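Local coordinates for rhamnosidase B (Bacillus sp., PDB 2OKX), which probably hydrolyses terminal alpha-L-rhamnose residues from glycosides and oligosaccharides, as a family 78 glycoside hydrolase, at residues Q209-V214 with G435-V440; R213-K218 with R404-R409; E469-G474 with Y507-V512; E395-S400 with D483-Y488; E456-T461 with G514-V519. All blocks are in the same frame, centred on the assembly; numbering follows the deposited sequence.

Contact 1. Residues Q209-V214 with G435-V440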
# COMPACT_ATOMS: atom_id res chain seq x y z
N GLN A 209 -7.04 -11.03 22.48
CA GLN A 209 -6.31 -12.27 22.34
C GLN A 209 -5.41 -12.60 23.52
O GLN A 209 -5.30 -13.76 23.91
CB GLN A 209 -5.48 -12.24 21.07
CG GLN A 209 -4.64 -13.48 20.85
CD GLN A 209 -3.90 -13.44 19.53
OE1 GLN A 209 -4.52 -13.45 18.47
NE2 GLN A 209 -2.58 -13.36 19.59
N SER A 210 -4.77 -11.59 24.10
CA SER A 210 -3.89 -11.82 25.23
C SER A 210 -3.52 -10.56 25.98
O SER A 210 -3.75 -9.44 25.50
CB SER A 210 -2.59 -12.48 24.75
OG SER A 210 -1.86 -11.60 23.92
N LEU A 211 -2.95 -10.75 27.16
CA LEU A 211 -2.48 -9.67 28.00
C LEU A 211 -1.14 -10.18 28.51
O LEU A 211 -1.02 -11.34 28.89
CB LEU A 211 -3.44 -9.40 29.17
CG LEU A 211 -3.06 -8.17 30.01
CD1 LEU A 211 -4.29 -7.62 30.73
CD2 LEU A 211 -1.98 -8.54 31.00
N SER A 212 -0.12 -9.32 28.50
CA SER A 212 1.19 -9.75 28.95
C SER A 212 1.91 -8.65 29.70
O SER A 212 1.63 -7.46 29.50
CB SER A 212 2.06 -10.16 27.75
OG SER A 212 1.44 -11.15 26.95
N ARG A 213 2.83 -9.05 30.56
CA ARG A 213 3.66 -8.09 31.28
C ARG A 213 4.91 -8.09 30.42
O ARG A 213 5.53 -9.14 30.21
CB ARG A 213 3.99 -8.59 32.69
CG ARG A 213 4.95 -7.66 33.45
CD ARG A 213 5.11 -8.09 34.91
NE ARG A 213 5.81 -9.37 35.06
CZ ARG A 213 7.10 -9.49 35.36
NH1 ARG A 213 7.84 -8.41 35.55
NH2 ARG A 213 7.65 -10.69 35.47
N VAL A 214 5.28 -6.93 29.89
CA VAL A 214 6.44 -6.87 29.01
C VAL A 214 7.40 -5.72 29.28
O VAL A 214 7.10 -4.80 30.04
CB VAL A 214 5.98 -6.76 27.53
CG1 VAL A 214 4.97 -7.87 27.22
CG2 VAL A 214 5.35 -5.40 27.29
N GLY A 435 7.22 -3.71 34.92
CA GLY A 435 6.93 -4.03 33.53
C GLY A 435 5.74 -3.28 32.98
O GLY A 435 4.98 -2.66 33.73
N ASP A 436 5.57 -3.34 31.67
CA ASP A 436 4.47 -2.67 30.99
C ASP A 436 3.31 -3.63 30.76
O ASP A 436 3.46 -4.85 30.89
CB ASP A 436 4.95 -2.13 29.64
CG ASP A 436 6.21 -1.29 29.75
OD1 ASP A 436 6.96 -1.22 28.75
OD2 ASP A 436 6.45 -0.69 30.82
N CYS A 437 2.15 -3.09 30.40
CA CYS A 437 0.97 -3.90 30.16
C CYS A 437 0.67 -3.96 28.66
O CYS A 437 0.32 -2.95 28.06
CB CYS A 437 -0.25 -3.32 30.88
SG CYS A 437 -1.77 -4.28 30.66
N GLU A 438 0.83 -5.13 28.07
CA GLU A 438 0.57 -5.30 26.64
C GLU A 438 -0.74 -6.02 26.37
O GLU A 438 -0.98 -7.12 26.87
CB GLU A 438 1.71 -6.09 25.99
CG GLU A 438 1.41 -6.50 24.55
CD GLU A 438 2.35 -7.58 24.05
OE1 GLU A 438 3.52 -7.27 23.75
OE2 GLU A 438 1.92 -8.75 23.99
N LEU A 439 -1.60 -5.39 25.58
CA LEU A 439 -2.87 -5.98 25.20
C LEU A 439 -2.83 -6.27 23.70
O LEU A 439 -2.41 -5.41 22.93
CB LEU A 439 -4.02 -5.00 25.45
CG LEU A 439 -4.80 -5.02 26.76
CD1 LEU A 439 -3.87 -4.99 27.95
CD2 LEU A 439 -5.75 -3.83 26.77
N VAL A 440 -3.22 -7.48 23.30
CA VAL A 440 -3.27 -7.79 21.87
C VAL A 440 -4.76 -7.82 21.54
O VAL A 440 -5.49 -8.70 21.99
CB VAL A 440 -2.63 -9.16 21.54
CG1 VAL A 440 -2.84 -9.47 20.05
CG2 VAL A 440 -1.14 -9.12 21.82
O HOH W 1 -0.10 -9.72 25.32

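Contact 2. Residues R213-K218 with R404-R409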
# COMPACT_ATOMS: atom_id res chain seq x y z
N ARG A 213 2.83 -9.05 30.56
CA ARG A 213 3.66 -8.09 31.28
C ARG A 213 4.91 -8.09 30.42
O ARG A 213 5.53 -9.14 30.21
CB ARG A 213 3.99 -8.59 32.69
CG ARG A 213 4.95 -7.66 33.45
CD ARG A 213 5.11 -8.09 34.91
NE ARG A 213 5.81 -9.37 35.06
CZ ARG A 213 7.10 -9.49 35.36
NH1 ARG A 213 7.84 -8.41 35.55
NH2 ARG A 213 7.65 -10.69 35.47
N VAL A 214 5.28 -6.93 29.89
CA VAL A 214 6.44 -6.87 29.01
C VAL A 214 7.40 -5.72 29.28
O VAL A 214 7.10 -4.80 30.04
CB VAL A 214 5.98 -6.76 27.53
CG1 VAL A 214 4.97 -7.87 27.22
CG2 VAL A 214 5.35 -5.40 27.29
N LYS A 215 8.56 -5.78 28.64
CA LYS A 215 9.58 -4.74 28.75
C LYS A 215 10.28 -4.56 27.41
O LYS A 215 10.61 -5.54 26.75
CB LYS A 215 10.64 -5.12 29.80
CG LYS A 215 10.15 -5.10 31.23
CD LYS A 215 11.29 -5.49 32.17
CE LYS A 215 10.86 -5.43 33.63
NZ LYS A 215 11.93 -5.92 34.54
N ALA A 216 10.50 -3.31 27.04
CA ALA A 216 11.19 -2.97 25.80
C ALA A 216 12.67 -2.86 26.15
O ALA A 216 13.04 -2.82 27.32
CB ALA A 216 10.69 -1.63 25.27
N PRO A 217 13.55 -2.83 25.13
CA PRO A 217 14.99 -2.73 25.40
C PRO A 217 15.30 -1.38 26.05
O PRO A 217 14.60 -0.39 25.81
CB PRO A 217 15.61 -2.84 24.01
CG PRO A 217 14.57 -3.61 23.21
CD PRO A 217 13.29 -2.98 23.69
N LYS A 218 16.35 -1.33 26.86
CA LYS A 218 16.75 -0.09 27.53
C LYS A 218 16.89 1.02 26.49
O LYS A 218 16.48 2.16 26.71
CB LYS A 218 18.10 -0.26 28.24
CG LYS A 218 18.20 -1.44 29.21
CD LYS A 218 17.32 -1.26 30.44
CE LYS A 218 17.68 -2.27 31.53
NZ LYS A 218 17.57 -3.69 31.07
N ARG A 404 11.41 -7.72 22.80
CA ARG A 404 10.89 -7.50 24.14
C ARG A 404 11.81 -8.32 25.04
O ARG A 404 11.91 -9.53 24.89
CB ARG A 404 9.45 -8.01 24.25
CG ARG A 404 8.44 -7.23 23.40
CD ARG A 404 7.05 -7.87 23.44
NE ARG A 404 7.08 -9.25 22.96
CZ ARG A 404 6.06 -10.10 23.03
NH1 ARG A 404 4.90 -9.71 23.56
NH2 ARG A 404 6.19 -11.34 22.60
N THR A 405 12.50 -7.64 25.95
CA THR A 405 13.42 -8.30 26.87
C THR A 405 12.64 -9.15 27.87
O THR A 405 13.20 -10.03 28.53
CB THR A 405 14.28 -7.27 27.60
OG1 THR A 405 13.44 -6.27 28.20
CG2 THR A 405 15.22 -6.58 26.62
N LEU A 406 11.34 -8.89 27.96
CA LEU A 406 10.45 -9.63 28.84
C LEU A 406 9.08 -9.70 28.16
O LEU A 406 8.58 -8.69 27.68
CB LEU A 406 10.30 -8.93 30.19
CG LEU A 406 9.17 -9.51 31.06
CD1 LEU A 406 9.56 -10.90 31.52
CD2 LEU A 406 8.90 -8.60 32.25
N ALA A 407 8.51 -10.90 28.13
CA ALA A 407 7.19 -11.12 27.53
C ALA A 407 6.55 -12.22 28.35
O ALA A 407 6.80 -13.40 28.13
CB ALA A 407 7.33 -11.55 26.07
N GLU A 408 5.71 -11.83 29.30
CA GLU A 408 5.07 -12.76 30.22
C GLU A 408 3.56 -12.75 30.08
O GLU A 408 2.89 -11.81 30.52
CB GLU A 408 5.47 -12.38 31.65
CG GLU A 408 5.01 -13.32 32.73
CD GLU A 408 5.33 -12.76 34.11
OE1 GLU A 408 4.63 -11.83 34.55
OE2 GLU A 408 6.29 -13.24 34.74
N ARG A 409 3.01 -13.81 29.49
CA ARG A 409 1.57 -13.92 29.30
C ARG A 409 0.81 -14.08 30.61
O ARG A 409 1.21 -14.86 31.47
CB ARG A 409 1.24 -15.11 28.40
CG ARG A 409 1.50 -14.89 26.93
CD ARG A 409 0.19 -14.85 26.16
NE ARG A 409 -0.73 -15.88 26.63
CZ ARG A 409 -1.79 -16.30 25.95
NH1 ARG A 409 -2.58 -17.24 26.46
NH2 ARG A 409 -2.07 -15.78 24.76
O HOH W 2 14.85 -4.16 29.02

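Contact 3. Residues E469-G474 with Y507-V512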
# COMPACT_ATOMS: atom_id res chain seq x y z
N GLU A 469 -0.63 -8.15 10.72
CA GLU A 469 -1.65 -8.86 9.96
C GLU A 469 -1.80 -10.32 10.37
O GLU A 469 -2.89 -10.90 10.25
CB GLU A 469 -1.31 -8.88 8.48
CG GLU A 469 -1.07 -7.56 7.82
CD GLU A 469 -0.89 -7.72 6.32
OE1 GLU A 469 0.09 -8.36 5.90
OE2 GLU A 469 -1.75 -7.21 5.57
N TYR A 470 -0.70 -10.91 10.82
CA TYR A 470 -0.69 -12.33 11.14
C TYR A 470 0.07 -12.75 12.39
O TYR A 470 1.16 -12.25 12.67
CB TYR A 470 -0.11 -13.08 9.93
CG TYR A 470 -0.09 -14.59 10.06
CD1 TYR A 470 1.01 -15.26 10.60
CD2 TYR A 470 -1.20 -15.34 9.67
CE1 TYR A 470 1.00 -16.64 10.75
CE2 TYR A 470 -1.21 -16.72 9.82
CZ TYR A 470 -0.11 -17.37 10.36
OH TYR A 470 -0.15 -18.74 10.50
N MET A 471 -0.52 -13.67 13.13
CA MET A 471 0.10 -14.25 14.31
C MET A 471 -0.59 -15.58 14.59
O MET A 471 -1.79 -15.74 14.32
CB MET A 471 0.06 -13.29 15.52
CG MET A 471 -1.28 -12.78 15.96
SD MET A 471 -1.07 -11.32 17.06
CE MET A 471 -0.16 -12.04 18.44
N ARG A 472 0.18 -16.54 15.08
CA ARG A 472 -0.36 -17.87 15.35
C ARG A 472 0.50 -18.65 16.33
O ARG A 472 1.71 -18.79 16.14
CB ARG A 472 -0.46 -18.67 14.04
CG ARG A 472 -0.94 -20.11 14.23
CD ARG A 472 -0.77 -20.94 12.95
NE ARG A 472 -1.21 -22.32 13.12
CZ ARG A 472 -2.48 -22.70 13.14
NH1 ARG A 472 -3.46 -21.81 12.98
NH2 ARG A 472 -2.79 -23.98 13.33
N GLU A 473 -0.14 -19.14 17.39
CA GLU A 473 0.52 -19.96 18.40
C GLU A 473 1.93 -19.54 18.83
O GLU A 473 2.87 -20.34 18.76
CB GLU A 473 0.52 -21.41 17.92
CG GLU A 473 -0.90 -21.96 17.72
CD GLU A 473 -0.95 -23.36 17.15
OE1 GLU A 473 -2.05 -23.96 17.17
OE2 GLU A 473 0.09 -23.87 16.68
N GLY A 474 2.08 -18.30 19.27
CA GLY A 474 3.39 -17.85 19.72
C GLY A 474 4.22 -17.15 18.67
O GLY A 474 5.24 -16.54 18.98
N TYR A 507 -4.41 -7.46 14.00
CA TYR A 507 -4.11 -7.50 15.43
C TYR A 507 -3.39 -6.23 15.87
O TYR A 507 -2.43 -5.81 15.24
CB TYR A 507 -3.23 -8.71 15.75
CG TYR A 507 -3.78 -10.01 15.22
CD1 TYR A 507 -4.67 -10.78 15.97
CD2 TYR A 507 -3.41 -10.47 13.96
CE1 TYR A 507 -5.18 -11.99 15.48
CE2 TYR A 507 -3.90 -11.67 13.46
CZ TYR A 507 -4.78 -12.43 14.22
OH TYR A 507 -5.23 -13.63 13.73
N LEU A 508 -3.84 -5.64 16.97
CA LEU A 508 -3.22 -4.43 17.48
C LEU A 508 -2.56 -4.66 18.83
O LEU A 508 -3.21 -5.07 19.80
CB LEU A 508 -4.26 -3.31 17.62
CG LEU A 508 -3.73 -1.95 18.08
CD1 LEU A 508 -2.89 -1.32 16.97
CD2 LEU A 508 -4.89 -1.03 18.43
N PHE A 509 -1.26 -4.42 18.89
CA PHE A 509 -0.54 -4.54 20.15
C PHE A 509 -0.69 -3.17 20.79
O PHE A 509 -0.18 -2.18 20.27
CB PHE A 509 0.94 -4.84 19.92
CG PHE A 509 1.23 -6.27 19.59
CD1 PHE A 509 0.96 -6.78 18.33
CD2 PHE A 509 1.78 -7.12 20.55
CE1 PHE A 509 1.22 -8.12 18.03
CE2 PHE A 509 2.05 -8.46 20.26
CZ PHE A 509 1.77 -8.96 19.00
N LEU A 510 -1.41 -3.10 21.91
CA LEU A 510 -1.60 -1.84 22.61
C LEU A 510 -0.83 -2.00 23.91
O LEU A 510 -1.21 -2.78 24.78
CB LEU A 510 -3.09 -1.59 22.90
CG LEU A 510 -3.42 -0.21 23.47
CD1 LEU A 510 -3.18 0.85 22.41
CD2 LEU A 510 -4.87 -0.18 23.93
N THR A 511 0.28 -1.26 24.04
CA THR A 511 1.11 -1.39 25.23
C THR A 511 1.14 -0.11 26.06
O THR A 511 1.46 0.97 25.56
CB THR A 511 2.53 -1.81 24.82
OG1 THR A 511 2.45 -2.92 23.91
CG2 THR A 511 3.34 -2.24 26.03
N VAL A 512 0.78 -0.26 27.33
CA VAL A 512 0.72 0.86 28.27
C VAL A 512 1.96 0.84 29.17
O VAL A 512 2.25 -0.17 29.81
CB VAL A 512 -0.55 0.76 29.14
CG1 VAL A 512 -0.68 1.99 30.04
CG2 VAL A 512 -1.78 0.62 28.25
O HOH W 3 -3.53 -14.58 11.94

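Contact 4. Residues E395-S400 with D483-Y488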
# COMPACT_ATOMS: atom_id res chain seq x y z
N GLU A 395 12.04 7.03 20.61
CA GLU A 395 10.65 6.67 20.92
C GLU A 395 10.30 5.74 19.76
O GLU A 395 9.70 6.15 18.77
CB GLU A 395 9.79 7.93 20.93
CG GLU A 395 10.30 8.97 21.93
CD GLU A 395 9.48 10.24 21.94
OE1 GLU A 395 9.59 11.04 20.98
OE2 GLU A 395 8.72 10.43 22.92
N ASN A 396 10.71 4.48 19.90
CA ASN A 396 10.56 3.47 18.87
C ASN A 396 9.63 2.31 19.21
O ASN A 396 10.04 1.30 19.77
CB ASN A 396 11.97 2.95 18.53
CG ASN A 396 11.97 1.89 17.45
OD1 ASN A 396 10.96 1.67 16.77
ND2 ASN A 396 13.11 1.23 17.29
N VAL A 397 8.36 2.47 18.84
CA VAL A 397 7.36 1.45 19.12
C VAL A 397 7.64 0.12 18.42
O VAL A 397 7.51 -0.93 19.03
CB VAL A 397 5.95 1.94 18.74
CG1 VAL A 397 4.92 0.83 19.00
CG2 VAL A 397 5.60 3.19 19.55
N PHE A 398 8.04 0.18 17.16
CA PHE A 398 8.33 -1.04 16.41
C PHE A 398 9.45 -1.86 17.05
O PHE A 398 9.27 -3.04 17.36
CB PHE A 398 8.70 -0.70 14.96
CG PHE A 398 8.90 -1.91 14.08
CD1 PHE A 398 7.80 -2.64 13.60
CD2 PHE A 398 10.18 -2.33 13.73
CE1 PHE A 398 7.99 -3.76 12.79
CE2 PHE A 398 10.38 -3.45 12.92
CZ PHE A 398 9.27 -4.17 12.45
N GLY A 399 10.60 -1.23 17.26
CA GLY A 399 11.72 -1.94 17.86
C GLY A 399 11.39 -2.48 19.23
O GLY A 399 11.87 -3.56 19.61
N SER A 400 10.58 -1.74 19.98
CA SER A 400 10.18 -2.14 21.32
C SER A 400 9.22 -3.33 21.30
O SER A 400 9.02 -3.99 22.33
CB SER A 400 9.51 -0.96 22.04
OG SER A 400 10.41 0.14 22.18
N ASP A 483 6.91 0.58 9.92
CA ASP A 483 6.73 1.01 11.30
C ASP A 483 5.24 1.34 11.41
O ASP A 483 4.85 2.51 11.37
CB ASP A 483 7.58 2.25 11.60
CG ASP A 483 8.99 1.89 11.99
OD1 ASP A 483 9.74 1.36 11.14
OD2 ASP A 483 9.35 2.14 13.16
N ASN A 484 4.43 0.30 11.52
CA ASN A 484 2.97 0.40 11.59
C ASN A 484 2.58 0.78 13.01
O ASN A 484 1.85 0.06 13.69
CB ASN A 484 2.38 -0.96 11.23
CG ASN A 484 1.10 -0.85 10.44
OD1 ASN A 484 0.85 0.17 9.79
ND2 ASN A 484 0.29 -1.90 10.47
N THR A 485 3.04 1.95 13.45
CA THR A 485 2.84 2.36 14.82
C THR A 485 2.62 3.85 15.09
O THR A 485 2.70 4.69 14.20
CB THR A 485 4.09 2.02 15.63
OG1 THR A 485 5.17 2.84 15.16
CG2 THR A 485 4.50 0.56 15.43
N PHE A 486 2.36 4.13 16.36
CA PHE A 486 2.24 5.48 16.87
C PHE A 486 2.41 5.40 18.38
O PHE A 486 2.17 4.35 18.99
CB PHE A 486 0.91 6.17 16.47
CG PHE A 486 -0.30 5.77 17.29
CD1 PHE A 486 -1.40 5.20 16.66
CD2 PHE A 486 -0.37 6.03 18.66
CE1 PHE A 486 -2.56 4.90 17.38
CE2 PHE A 486 -1.52 5.72 19.38
CZ PHE A 486 -2.62 5.16 18.74
N ARG A 487 2.91 6.48 18.97
CA ARG A 487 3.06 6.54 20.41
C ARG A 487 2.29 7.77 20.85
O ARG A 487 2.41 8.83 20.24
CB ARG A 487 4.52 6.68 20.84
CG ARG A 487 4.67 7.13 22.30
CD ARG A 487 6.06 6.89 22.84
NE ARG A 487 6.35 5.47 22.98
CZ ARG A 487 7.51 4.98 23.39
NH1 ARG A 487 8.51 5.80 23.70
NH2 ARG A 487 7.68 3.66 23.49
N TYR A 488 1.50 7.61 21.90
CA TYR A 488 0.70 8.69 22.44
C TYR A 488 1.05 8.79 23.91
O TYR A 488 0.99 7.80 24.64
CB TYR A 488 -0.79 8.36 22.29
CG TYR A 488 -1.72 9.40 22.87
CD1 TYR A 488 -2.21 10.45 22.10
CD2 TYR A 488 -2.13 9.32 24.21
CE1 TYR A 488 -3.08 11.40 22.63
CE2 TYR A 488 -2.99 10.26 24.76
CZ TYR A 488 -3.46 11.30 23.96
OH TYR A 488 -4.32 12.22 24.51
O HOH W 4 8.55 8.61 24.86
O HOH W 5 7.87 2.67 15.35
O HOH W 6 9.88 1.90 24.43

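Contact 5. Residues E456-T461 with G514-V519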
# COMPACT_ATOMS: atom_id res chain seq x y z
N GLU A 456 -8.65 7.07 30.48
CA GLU A 456 -8.31 7.93 31.61
C GLU A 456 -6.97 7.38 32.09
O GLU A 456 -6.83 6.17 32.24
CB GLU A 456 -9.32 7.79 32.75
CG GLU A 456 -10.73 8.20 32.41
CD GLU A 456 -11.66 8.07 33.60
OE1 GLU A 456 -12.79 7.59 33.41
OE2 GLU A 456 -11.25 8.45 34.72
N ALA A 457 -6.00 8.25 32.32
CA ALA A 457 -4.70 7.80 32.78
C ALA A 457 -3.90 8.92 33.40
O ALA A 457 -4.19 10.10 33.19
CB ALA A 457 -3.92 7.19 31.62
N PRO A 458 -2.88 8.57 34.20
CA PRO A 458 -2.04 9.58 34.84
C PRO A 458 -1.25 10.29 33.74
O PRO A 458 -1.02 9.73 32.67
CB PRO A 458 -1.12 8.75 35.74
CG PRO A 458 -1.94 7.53 36.03
CD PRO A 458 -2.58 7.23 34.70
N ALA A 459 -0.83 11.52 34.01
CA ALA A 459 -0.05 12.27 33.02
C ALA A 459 1.27 11.56 32.75
O ALA A 459 1.89 11.02 33.66
CB ALA A 459 0.21 13.69 33.52
N GLY A 460 1.68 11.55 31.49
CA GLY A 460 2.94 10.91 31.14
C GLY A 460 2.82 9.45 30.74
O GLY A 460 3.77 8.86 30.23
N THR A 461 1.65 8.84 30.98
CA THR A 461 1.47 7.44 30.61
C THR A 461 1.68 7.28 29.11
O THR A 461 1.16 8.07 28.31
CB THR A 461 0.05 6.94 30.99
OG1 THR A 461 -0.12 7.00 32.41
CG2 THR A 461 -0.15 5.50 30.52
N GLY A 514 4.79 3.21 31.94
CA GLY A 514 5.04 4.33 32.84
C GLY A 514 3.91 4.92 33.67
O GLY A 514 4.06 6.02 34.20
N ASN A 515 2.80 4.21 33.79
CA ASN A 515 1.68 4.72 34.58
C ASN A 515 1.82 4.21 36.00
O ASN A 515 2.10 3.03 36.22
CB ASN A 515 0.36 4.26 33.99
CG ASN A 515 0.28 2.76 33.88
OD1 ASN A 515 1.12 2.13 33.24
ND2 ASN A 515 -0.73 2.17 34.52
N SER A 516 1.61 5.09 36.97
CA SER A 516 1.70 4.73 38.38
C SER A 516 0.34 4.21 38.85
O SER A 516 0.25 3.21 39.57
CB SER A 516 2.12 5.94 39.21
OG SER A 516 1.33 7.08 38.88
N ALA A 517 -0.71 4.91 38.44
CA ALA A 517 -2.07 4.55 38.80
C ALA A 517 -2.70 3.76 37.66
O ALA A 517 -2.23 3.81 36.52
CB ALA A 517 -2.88 5.81 39.08
N PRO A 518 -3.78 3.01 37.94
CA PRO A 518 -4.43 2.23 36.89
C PRO A 518 -4.99 3.06 35.75
O PRO A 518 -5.46 4.19 35.94
CB PRO A 518 -5.50 1.45 37.65
CG PRO A 518 -5.82 2.33 38.81
CD PRO A 518 -4.45 2.81 39.24
N VAL A 519 -4.94 2.49 34.55
CA VAL A 519 -5.47 3.14 33.36
C VAL A 519 -6.84 2.53 33.06
O VAL A 519 -7.02 1.32 33.12
CB VAL A 519 -4.54 2.91 32.14
CG1 VAL A 519 -5.24 3.34 30.85
CG2 VAL A 519 -3.24 3.68 32.33
O HOH W 7 2.21 8.14 34.47

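Contact 1. Residues Q209-V214 with G435-V440
Ser212 and Glu438 form the central hydrogen-bonded pair of two antiparallel strand segments, 209-214 and 436-440. Glu438 N gives a nearly straight bond to Ser212 O at 2.8 Å, and Ser212 N returns one to Glu438 O at 2.9 Å. Val214 and Asp436 likewise exchange two bonds; at the other end Val440 N donates to Ser210 O, while Val440 O receives Gln209 N.

On the face carrying Ser210, Ser212 and Glu438, a water gathers the polar groups. It accepts from both serine hydroxyls and donates to Glu438 OE2 at 2.6 Å and to Glu438 O, so four bonds hold it. With CG anti to the backbone N (chi1 171°) and the chain extended beyond, Glu438 carries its carboxylate out over the serine face to this water. Its other oxygen, OE1, lies 3.8 Å from Val214 CG1 and is salt-bridged to Arg404. Beside the water, Ser210 OG presses on Val440 CG2 at 3.3 Å. On the other face, which Arg213 shares, Leu211 and Leu439 run alongside one another in the same sense, with their CD1 atoms 3.8 Å apart, and Cys437 SG meets Leu211 CG at 4.1 Å.

In the second shell, Asp436 OD1 is salt-bridged to Arg513, and Pro413, Pro430 and Phe432 pack on Leu211. The pairing joins strands 207-215 and 436-443, more than 200 residues apart in sequence, within one mixed sheet. Strand 406-410 flanks 207-215 on its far side, and strand 507-513 flanks 436-443.

Contact 2. Residues R213-K218 with R404-R409
Arg213 meets Glu408 through both backbone and side chain. Their main chains exchange two bonds, and above them the guanidinium takes the carboxylate side-on: NE reaches OE1 of Glu408 at 2.8 Å and NH2 reaches OE2 at 3.0 Å. Both oxygens lie close to the guanidinium plane, yet each is approached from above the carboxylate plane, the two groups being turned 56° apart. A bend at chi3 (67°) carries NE off the line of the chain, and Leu406 CD2 sits 3.5 Å from NH1 over one guanidinium face. NH1 also bonds to Asp434 O, while Glu408 OE1 is shared with Arg410.

Val214 follows on the other face, its CG1 3.9 Å from Ala407 CA. Lys215 N donates to Leu406 O, and its extended chain lies obliquely across the leucine, CG 3.9 Å from Leu406 CD2, before NZ pairs with Asp434. Lys215 O takes only a weak bond from Thr405 N as the pairing ends. Beyond it, a water donates to Ala216 O and accepts from Thr405 OG1 at 2.7 Å, and Pro217 CA rests on Thr405 CG2.

Strand 406-410 is thus paired antiparallel with strand 207-215, whose other neighbour in the sheet is strand 436-443.

Contact 3. Residues E469-G474 with Y507-V512
Strand 470-472 runs at 82° to strand 507-512, their axes 8.9 Å apart at closest approach, so Met471 reaches Tyr507 and Phe509 by side chain alone and no hydrogen bond passes directly between the segments. Met471 CG lies between its backbone N and carbonyl carbon (chi1 56°), which sets it over the centre of the Tyr507 ring, 3.6 Å from the centroid in a CH-pi contact. SD stays above the same face, nearer the CB end, and approaches Tyr507 CG to 3.5 Å. This is a Met-aromatic contact, and the thioether makes a second, oblique one with Phe509. There the two side chains meet tip to tip, Met471 CE 3.7 Å from Phe509 CZ.

Both segments belong to the concanavalin-like domain. Strands 462-472 and 507-513 are antiparallel neighbours in its sheet, with Tyr507 bonded to Val468 and Phe509 to Tyr466 through the backbone; past those pairs the first strand has turned away, and the methionine spans the divergence.

At the edge of the Tyr507 ring, Glu469 O lies 3.5 Å from CE2. A water 2.6 Å from Tyr507 OH also donates to Met471 O. Glu469 itself points its carboxylate elsewhere, OE1 accepting from His860 N, and Tyr470 sets its ring against that of His860.

Contact 4. Residues E395-S400 with D483-Y488
The guanidinium of Arg487 lies beside Glu395, its plane 77° from that of the carboxylate. A water lies at the edge of the guanidinium, in its plane, accepting from NH2 at 3.0 Å and donating to Ser400 OG, while Glu395 CA and Val397 CG2 approach obliquely, the former 3.6 Å from NH1. A second water accepts from NH1 and donates to Glu395 OE2. The direct ionic partner of Arg487 is Asp464, which takes NE. The Phe398 ring and the Asp483 carboxylate are 41° apart, with OD2 3.4 Å from Phe398 CB.

Between these ends, Val397 and Thr485 pass flank to flank in opposite senses, CG1 against CG2 at 3.6 Å. Beside them a third water accepts from Phe398 N, donates to Asp483 OD2 and lies 2.7 Å from Thr485 OG1.

Asn396 is the N-cap of helix 397-402: OD1 accepts from Gly399 N at 3.0 Å, the donor standing above the amide plane, and ND2 bonds to His315, which also holds Asp483 OD1. An alanine at Asn396 would probably leave Gly399 N without its cap and His315 ND1 without its amide partner. Asn396 O takes Ser400 N and Ser400 OG from opposite faces.

With no direct hydrogen bond across the segments, apolar packing and water bridges tie the start of the helix to strand 485-489, and Asp464 probably balances most of the buried charge of Arg487.

Contact 5. Residues E456-T461 with G514-V519
Pro458 O is gripped twice by Thr461, whose OG1 also presses on Asn515 CB across the contact at 3.2 Å. OG1 donates to that carbonyl at 2.9 Å and Thr461 N at 3.3 Å, both from the same face of its plane. Thr461 OG1 lies anti to its own carbonyl carbon (chi1 -63°), which sets the hydroxyl beside the backbone N-H, where both reach the same acceptor. The other branch, CG2, packs on Val519 CG2 at 4.0 Å, the two side chains running in opposite senses. A valine at Thr461 would lack the hydroxyl, and Pro458 O would probably be left with the longer bond from the backbone N, the turn less firmly closed.

Val519 CG2 also meets Ala457 CB at 3.6 Å, and Pro458 CG sets against Ala517 CB at the same distance. Within the facing loop, Asn515 ND2 donates to Ala517 O at 3.0 Å. A water linking Ala459 O to Gly514 O joins the two loops by their carbonyls.

Residues 458-461 form a type II beta turn, with Gly460 at the positive phi its third position favours. It connects strands 450-457 and 462-472 of the concanavalin-like domain, packed on the loop between strands 507-513 and 520-528.

Contacts 1 and 2 share Arg213 and Val214 and build on both edges of strand 207-215, but contact 1 is buried whereas contact 2 lies at the surface, with a paired arginine and glutamate. The salt bridge Glu438-Arg404 ties them together. Contact 3 extends the same sheet through strand 507-513, backbone-bonded to 436-443; it is buried and rests mainly on side chains, with no direct hydrogen bond between its segments. Contact 4, also buried, sets helix 397-402 against another strand of that sheet with waters between, and Ser400 touches Ala216 of contact 2. Contact 5, partly buried, joins the turn after strand 450-457 to the loop 514-519; Val512 of contact 3 packs on its Thr461 and Val519.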